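Local coordinates for protein response regulator aspartate phosphatase I (Bacillus subtilis subsp. subtilis, PDB 4I1A) that dephosphorylates the sporulation phosphotransferase Spo0F and activates transfer of the mobile element ICEBs1 by bringing about inactivation of its repressor ImmR, at residues A[218-221]-A[222-225]; A[182-185]-A[186-190]; A[363-366]-A[367-371]. All coordinates share one frame; numbering follows the deposited sequence.

Contact 1 of 3, residues A[218-221]-A[222-225]; sequences NIEH and LIAM
The imidazole of H221 receives CG of M225 over one face, four residues on along the same helix. This carbon makes the CH-pi contact, M225 CG lying 4.1 Å from the centroid of the H221 ring and displaced toward the rim. The sulfur follows obliquely, with M225 SD 3.4 Å from H221 CE1, a sulfur-aromatic approach in which neither face nor edge is squarely used. H221 swings its ring along the helix because CG stands anti to the backbone N (chi1 -167°), while a bend at chi3 turns the methyl end of M225 aside. The ring of H259 also meets the imidazole, its plane at about 55° to it.

At the start of the same helix, I219 and L222 lie side by side, I219 CG2 reaching L222 CG at 3.6 Å. The helix begins here: I219 is at the N-cap position, and I219 O accepts I223 N at 3.0 Å. The next bonds of the series run from A224 N to E220 O and from M225 N to H221 O, the latter 2.9 Å.

Ahead of this N-cap position, N218, with positive phi, is the C-prime residue of a Schellman motif ending helix 200-215. A Schellman-terminated helix followed at once by the start of the next gives the short helix-to-helix connection of a tetratricopeptide repeat array.

Contact 2 of 3, residues A[182-185]-A[186-190]; sequences QTVR and CQFIV
From Q182 to I189 the backbone is regular alpha-helix, each amide from C186 to I189 bonding to the carbonyl four residues before it, as in the 3.0 Å bond from Q187 N to T183 O, nearly straight at 171°.

Beside this ladder V184 and F188 lie flank to flank and point the same way. One methyl, V184 CG1, sits over a face of the F188 ring, 3.9 Å from its centroid, as a CH-pi contact offset toward the rim, so that CE1 of F188 is the nearest ring atom to V184 CG1 at 3.6 Å. A chi1 of 169° turns this branch of the valine away from its own amide nitrogen and over the ring. A second pair, T183 and Q187, runs alongside more loosely, with T183 CG2 4.1 Å from Q187 CD. The extended chain of Q187 carries its amide past that methyl, and Q187 OE1 is hydrogen-bonded to S210 OG in helix 200-215. The hydroxyl of T183 makes a weak hydrogen bond to the carbonyl O of Y179. C186 and I189 meet helices 159-173 and 139-155, whereas V184 and F188 touch both helix 200-215 and helix 220-236.

Backbone hydrogen bonds thus set the helix, and the side-chain chemistry laid over them is mainly apolar, while the buried amide oxygen of Q187 has its polar need met by a neighbouring helix.

Contact 3 of 3, residues A[363-366]-A[367-371]; sequences MSIE and ARRKI
A chi1 of -54° sends CG1 of I365 to the backbone N side and leaves the CG2 methyl held out toward R369, whose chain stays extended from CG to NE and runs back alongside the isoleucine. The two side chains point the same way, and I365 CG2 lies over one face of the R369 guanidinium, 3.5 Å above its plane and nearest to NH1. The flat cationic group thus rests on an aliphatic branch, a contact of dispersion that does not engage its in-plane N-H bonds.

E366 and K370 meet differently. The glutamate chain bends at chi2 (-66°) and crosses that of K370, placing E366 OE1 3.4 Å from K370 CE. E366 OE1 and K370 NZ remain 4.5 Å apart, beyond a salt bridge, although the opposite charges probably still attract.

Beneath both pairs the helix is regular; R369 N bonds to I365 O, and K370 N to E366 O, at 2.9 Å each. S364 turns its hydroxyl back to the carbonyl of Y361.

These turns, within the predicted sixth tetratricopeptide repeat, belong to helix 354-373, the last of the modelled chain. It packs on the preceding helix 334-351, where M363 and S364 meet S341, S364 also I342, and K370 F334.

Each contact illustrates how a solenoid is built from local helical turns: none closes a long loop, and the three follow one another in series, without nesting or crossing. From the N terminus, contact 2 comes first, on helix 180-196; contact 1 follows at the start of helix 220-236, after the intervening helix 200-215. These two touch directly, M225 CE lying 3.5 Å from F188 CE2 and L222 CD1 packing on V184 CB, which joins the two helices. Contact 3 lies near the C-terminal end, on helix 354-373, across the chain's centre from both; its centre is about 36 Å from that of contact 1 and 30 Å from that of contact 2.

Contact 1 of 3, residues A[218-221]-A[222-225]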
loop_
_atom_site.group_PDB
_atom_site.type_symbol
_atom_site.label_atom_id
_atom_site.label_comp_id
_atom_site.label_asym_id
_atom_site.label_seq_id
_atom_site.Cartn_x
_atom_site.Cartn_y
_atom_site.Cartn_z
ATOM N N ASN A 218 10.040 -18.004 9.805
ATOM C CA ASN A 218 9.881 -17.253 11.047
ATOM C C ASN A 218 10.290 -15.773 11.026
ATOM O O ASN A 218 10.783 -15.244 12.024
ATOM C CB ASN A 218 10.570 -17.985 12.201
ATOM C CG ASN A 218 9.705 -19.082 12.788
ATOM O OD1 ASN A 218 8.738 -18.805 13.500
ATOM N ND2 ASN A 218 10.046 -20.336 12.497
ATOM N N ILE A 219 10.075 -15.101 9.901
ATOM C CA ILE A 219 10.270 -13.657 9.866
ATOM C C ILE A 219 8.995 -12.970 10.352
ATOM O O ILE A 219 8.010 -12.870 9.618
ATOM C CB ILE A 219 10.647 -13.148 8.468
ATOM C CG1 ILE A 219 11.718 -14.047 7.850
ATOM C CG2 ILE A 219 11.145 -11.708 8.561
ATOM C CD1 ILE A 219 13.006 -14.068 8.634
ATOM N N GLU A 220 9.031 -12.501 11.596
ATOM C CA GLU A 220 7.846 -12.008 12.287
ATOM C C GLU A 220 7.194 -10.807 11.600
ATOM O O GLU A 220 5.969 -10.762 11.429
ATOM C CB GLU A 220 8.197 -11.655 13.732
ATOM C CG GLU A 220 6.994 -11.351 14.617
ATOM C CD GLU A 220 6.392 -12.598 15.255
ATOM O OE1 GLU A 220 6.341 -13.652 14.585
ATOM O OE2 GLU A 220 5.972 -12.522 16.432
ATOM N N HIS A 221 8.009 -9.837 11.207
ATOM C CA HIS A 221 7.478 -8.632 10.588
ATOM C C HIS A 221 6.882 -8.904 9.206
ATOM O O HIS A 221 5.886 -8.285 8.819
ATOM C CB HIS A 221 8.538 -7.535 10.500
ATOM C CG HIS A 221 7.968 -6.195 10.173
ATOM N ND1 HIS A 221 8.266 -5.516 9.006
ATOM C CD2 HIS A 221 7.089 -5.412 10.842
ATOM C CE1 HIS A 221 7.609 -4.376 8.984
ATOM N NE2 HIS A 221 6.886 -4.284 10.086
ATOM N N LEU A 222 7.495 -9.827 8.467
ATOM C CA LEU A 222 6.976 -10.219 7.163
ATOM C C LEU A 222 5.667 -10.997 7.285
ATOM O O LEU A 222 4.833 -10.962 6.379
ATOM C CB LEU A 222 8.017 -11.021 6.397
ATOM C CG LEU A 222 9.189 -10.168 5.912
ATOM C CD1 LEU A 222 10.091 -10.957 4.983
ATOM C CD2 LEU A 222 8.673 -8.909 5.233
ATOM N N ILE A 223 5.485 -11.687 8.409
ATOM C CA ILE A 223 4.238 -12.395 8.678
ATOM C C ILE A 223 3.106 -11.387 8.874
ATOM O O ILE A 223 2.021 -11.518 8.293
ATOM C CB ILE A 223 4.360 -13.300 9.926
ATOM C CG1 ILE A 223 5.172 -14.552 9.599
ATOM C CG2 ILE A 223 2.986 -13.692 10.460
ATOM C CD1 ILE A 223 5.443 -15.474 10.818
ATOM N N ALA A 224 3.369 -10.365 9.679
ATOM C CA ALA A 224 2.380 -9.311 9.898
ATOM C C ALA A 224 2.133 -8.510 8.630
ATOM O O ALA A 224 1.008 -8.097 8.358
ATOM C CB ALA A 224 2.816 -8.395 11.019
ATOM N N MET A 225 3.185 -8.279 7.855
ATOM C CA MET A 225 3.022 -7.525 6.619
ATOM C C MET A 225 2.154 -8.282 5.618
ATOM O O MET A 225 1.287 -7.695 4.978
ATOM C CB MET A 225 4.374 -7.133 6.024
ATOM C CG MET A 225 5.031 -5.972 6.745
ATOM S SD MET A 225 6.489 -5.349 5.886
ATOM C CE MET A 225 5.744 -4.586 4.446
#

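Contact 2 of 3, residues A[182-185]-A[186-190]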
loop_
_atom_site.group_PDB
_atom_site.type_symbol
_atom_site.label_atom_id
_atom_site.label_comp_id
_atom_site.label_asym_id
_atom_site.label_seq_id
_atom_site.Cartn_x
_atom_site.Cartn_y
_atom_site.Cartn_z
ATOM N N GLN A 182 14.220 -11.500 0.481
ATOM C CA GLN A 182 14.226 -10.896 -0.849
ATOM C C GLN A 182 13.075 -11.436 -1.691
ATOM O O GLN A 182 12.445 -10.699 -2.457
ATOM C CB GLN A 182 15.567 -11.124 -1.559
ATOM C CG GLN A 182 16.733 -10.347 -0.965
ATOM C CD GLN A 182 17.310 -11.014 0.271
ATOM O OE1 GLN A 182 17.003 -12.171 0.572
ATOM N NE2 GLN A 182 18.154 -10.287 0.993
ATOM N N THR A 183 12.803 -12.727 -1.530
ATOM C CA THR A 183 11.702 -13.385 -2.227
ATOM C C THR A 183 10.360 -12.768 -1.860
ATOM O O THR A 183 9.582 -12.393 -2.743
ATOM C CB THR A 183 11.678 -14.892 -1.932
ATOM O OG1 THR A 183 12.772 -15.514 -2.609
ATOM C CG2 THR A 183 10.380 -15.515 -2.412
ATOM N N VAL A 184 10.104 -12.649 -0.559
ATOM C CA VAL A 184 8.875 -12.031 -0.069
ATOM C C VAL A 184 8.712 -10.606 -0.593
ATOM O O VAL A 184 7.636 -10.229 -1.064
ATOM C CB VAL A 184 8.830 -12.005 1.468
ATOM C CG1 VAL A 184 7.676 -11.129 1.950
ATOM C CG2 VAL A 184 8.704 -13.410 2.018
ATOM N N ARG A 185 9.784 -9.823 -0.521
ATOM C CA ARG A 185 9.741 -8.436 -0.974
ATOM C C ARG A 185 9.441 -8.318 -2.469
ATOM O O ARG A 185 8.642 -7.459 -2.870
ATOM C CB ARG A 185 11.036 -7.706 -0.620
ATOM C CG ARG A 185 11.240 -7.515 0.876
ATOM C CD ARG A 185 12.537 -6.776 1.157
ATOM N NE ARG A 185 12.765 -6.599 2.587
ATOM C CZ ARG A 185 13.928 -6.241 3.121
ATOM N NH1 ARG A 185 14.978 -6.029 2.340
ATOM N NH2 ARG A 185 14.042 -6.103 4.438
ATOM N N CYS A 186 10.065 -9.182 -3.278
ATOM C CA CYS A 186 9.785 -9.237 -4.721
ATOM C C CYS A 186 8.311 -9.496 -4.971
ATOM O O CYS A 186 7.677 -8.806 -5.777
ATOM C CB CYS A 186 10.611 -10.326 -5.408
ATOM S SG CYS A 186 12.332 -9.886 -5.659
ATOM N N GLN A 187 7.771 -10.481 -4.257
ATOM C CA GLN A 187 6.343 -10.773 -4.298
ATOM C C GLN A 187 5.470 -9.580 -3.873
ATOM O O GLN A 187 4.397 -9.382 -4.434
ATOM C CB GLN A 187 6.018 -12.003 -3.443
ATOM C CG GLN A 187 6.663 -13.294 -3.917
ATOM C CD GLN A 187 6.435 -14.444 -2.942
ATOM O OE1 GLN A 187 6.299 -14.231 -1.735
ATOM N NE2 GLN A 187 6.377 -15.664 -3.464
ATOM N N PHE A 188 5.921 -8.789 -2.896
ATOM C CA PHE A 188 5.169 -7.590 -2.505
ATOM C C PHE A 188 5.101 -6.622 -3.668
ATOM O O PHE A 188 4.075 -5.993 -3.892
ATOM C CB PHE A 188 5.781 -6.863 -1.284
ATOM C CG PHE A 188 5.480 -7.510 0.051
ATOM C CD1 PHE A 188 4.847 -8.745 0.128
ATOM C CD2 PHE A 188 5.848 -6.885 1.233
ATOM C CE1 PHE A 188 4.583 -9.354 1.368
ATOM C CE2 PHE A 188 5.590 -7.481 2.479
ATOM C CZ PHE A 188 4.954 -8.720 2.546
ATOM N N ILE A 189 6.206 -6.479 -4.395
ATOM C CA ILE A 189 6.225 -5.572 -5.542
ATOM C C ILE A 189 5.233 -6.059 -6.599
ATOM O O ILE A 189 4.440 -5.272 -7.121
ATOM C CB ILE A 189 7.634 -5.446 -6.167
ATOM C CG1 ILE A 189 8.661 -5.038 -5.111
ATOM C CG2 ILE A 189 7.633 -4.432 -7.304
ATOM C CD1 ILE A 189 8.461 -3.642 -4.590
ATOM N N VAL A 190 5.286 -7.354 -6.911
ATOM C CA VAL A 190 4.380 -7.935 -7.891
ATOM C C VAL A 190 2.943 -7.637 -7.491
ATOM O O VAL A 190 2.173 -7.068 -8.270
ATOM C CB VAL A 190 4.587 -9.461 -8.041
ATOM C CG1 VAL A 190 3.464 -10.069 -8.874
ATOM C CG2 VAL A 190 5.949 -9.757 -8.687
#

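Contact 3 of 3, residues A[363-366]-A[367-371]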
loop_
_atom_site.group_PDB
_atom_site.type_symbol
_atom_site.label_atom_id
_atom_site.label_comp_id
_atom_site.label_asym_id
_atom_site.label_seq_id
_atom_site.Cartn_x
_atom_site.Cartn_y
_atom_site.Cartn_z
ATOM N N MET A 363 -15.373 15.210 -6.933
ATOM C CA MET A 363 -14.081 15.394 -6.292
ATOM C C MET A 363 -13.086 14.343 -6.739
ATOM O O MET A 363 -11.906 14.643 -6.953
ATOM C CB MET A 363 -14.206 15.377 -4.769
ATOM C CG MET A 363 -12.946 15.868 -4.083
ATOM S SD MET A 363 -13.250 16.180 -2.359
ATOM C CE MET A 363 -13.269 14.505 -1.851
ATOM N N SER A 364 -13.561 13.108 -6.879
ATOM C CA SER A 364 -12.716 12.028 -7.380
ATOM C C SER A 364 -12.235 12.322 -8.802
ATOM O O SER A 364 -11.098 11.989 -9.144
ATOM C CB SER A 364 -13.455 10.690 -7.357
ATOM O OG SER A 364 -14.530 10.709 -8.286
ATOM N N ILE A 365 -13.094 12.930 -9.629
ATOM C CA ILE A 365 -12.704 13.284 -10.998
ATOM C C ILE A 365 -11.522 14.259 -10.977
ATOM O O ILE A 365 -10.511 14.065 -11.665
ATOM C CB ILE A 365 -13.833 13.975 -11.788
ATOM C CG1 ILE A 365 -15.127 13.159 -11.783
ATOM C CG2 ILE A 365 -13.376 14.286 -13.199
ATOM C CD1 ILE A 365 -15.027 11.849 -12.417
ATOM N N GLU A 366 -11.685 15.313 -10.189
ATOM C CA GLU A 366 -10.670 16.345 -9.997
ATOM C C GLU A 366 -9.355 15.769 -9.488
ATOM O O GLU A 366 -8.292 16.121 -10.000
ATOM C CB GLU A 366 -11.183 17.414 -9.020
ATOM C CG GLU A 366 -11.264 18.811 -9.604
ATOM C CD GLU A 366 -9.892 19.383 -9.941
ATOM O OE1 GLU A 366 -9.193 19.831 -9.001
ATOM O OE2 GLU A 366 -9.517 19.381 -11.141
ATOM N N ALA A 367 -9.433 14.895 -8.481
ATOM C CA ALA A 367 -8.232 14.270 -7.932
ATOM C C ALA A 367 -7.502 13.461 -9.003
ATOM O O ALA A 367 -6.270 13.509 -9.099
ATOM C CB ALA A 367 -8.563 13.402 -6.732
ATOM N N ARG A 368 -8.273 12.725 -9.801
ATOM C CA ARG A 368 -7.733 11.935 -10.906
ATOM C C ARG A 368 -7.010 12.857 -11.889
ATOM O O ARG A 368 -5.880 12.581 -12.296
ATOM C CB ARG A 368 -8.856 11.162 -11.608
ATOM C CG ARG A 368 -8.446 10.336 -12.839
ATOM C CD ARG A 368 -9.437 10.531 -14.018
ATOM N NE ARG A 368 -9.168 11.748 -14.798
ATOM C CZ ARG A 368 -9.693 12.020 -15.993
ATOM N NH1 ARG A 368 -10.523 11.167 -16.573
ATOM N NH2 ARG A 368 -9.381 13.150 -16.614
ATOM N N ARG A 369 -7.657 13.960 -12.259
ATOM C CA ARG A 369 -7.031 14.939 -13.144
ATOM C C ARG A 369 -5.716 15.466 -12.578
ATOM O O ARG A 369 -4.747 15.648 -13.312
ATOM C CB ARG A 369 -7.987 16.083 -13.458
ATOM C CG ARG A 369 -9.132 15.652 -14.380
ATOM C CD ARG A 369 -10.070 16.790 -14.734
ATOM N NE ARG A 369 -10.992 16.377 -15.793
ATOM C CZ ARG A 369 -12.300 16.630 -15.801
ATOM N NH1 ARG A 369 -12.858 17.306 -14.803
ATOM N NH2 ARG A 369 -13.052 16.206 -16.811
ATOM N N LYS A 370 -5.674 15.681 -11.270
ATOM C CA LYS A 370 -4.457 16.162 -10.640
ATOM C C LYS A 370 -3.342 15.126 -10.666
ATOM O O LYS A 370 -2.170 15.485 -10.780
ATOM C CB LYS A 370 -4.736 16.670 -9.223
ATOM C CG LYS A 370 -5.341 18.066 -9.234
ATOM C CD LYS A 370 -5.734 18.537 -7.859
ATOM C CE LYS A 370 -6.030 20.032 -7.865
ATOM N NZ LYS A 370 -4.828 20.818 -8.290
ATOM N N ILE A 371 -3.699 13.847 -10.585
ATOM C CA ILE A 371 -2.706 12.784 -10.729
ATOM C C ILE A 371 -2.095 12.769 -12.141
ATOM O O ILE A 371 -0.880 12.773 -12.278
ATOM C CB ILE A 371 -3.274 11.388 -10.363
ATOM C CG1 ILE A 371 -3.675 11.345 -8.892
ATOM C CG2 ILE A 371 -2.241 10.280 -10.643
ATOM C CD1 ILE A 371 -4.375 10.059 -8.493
#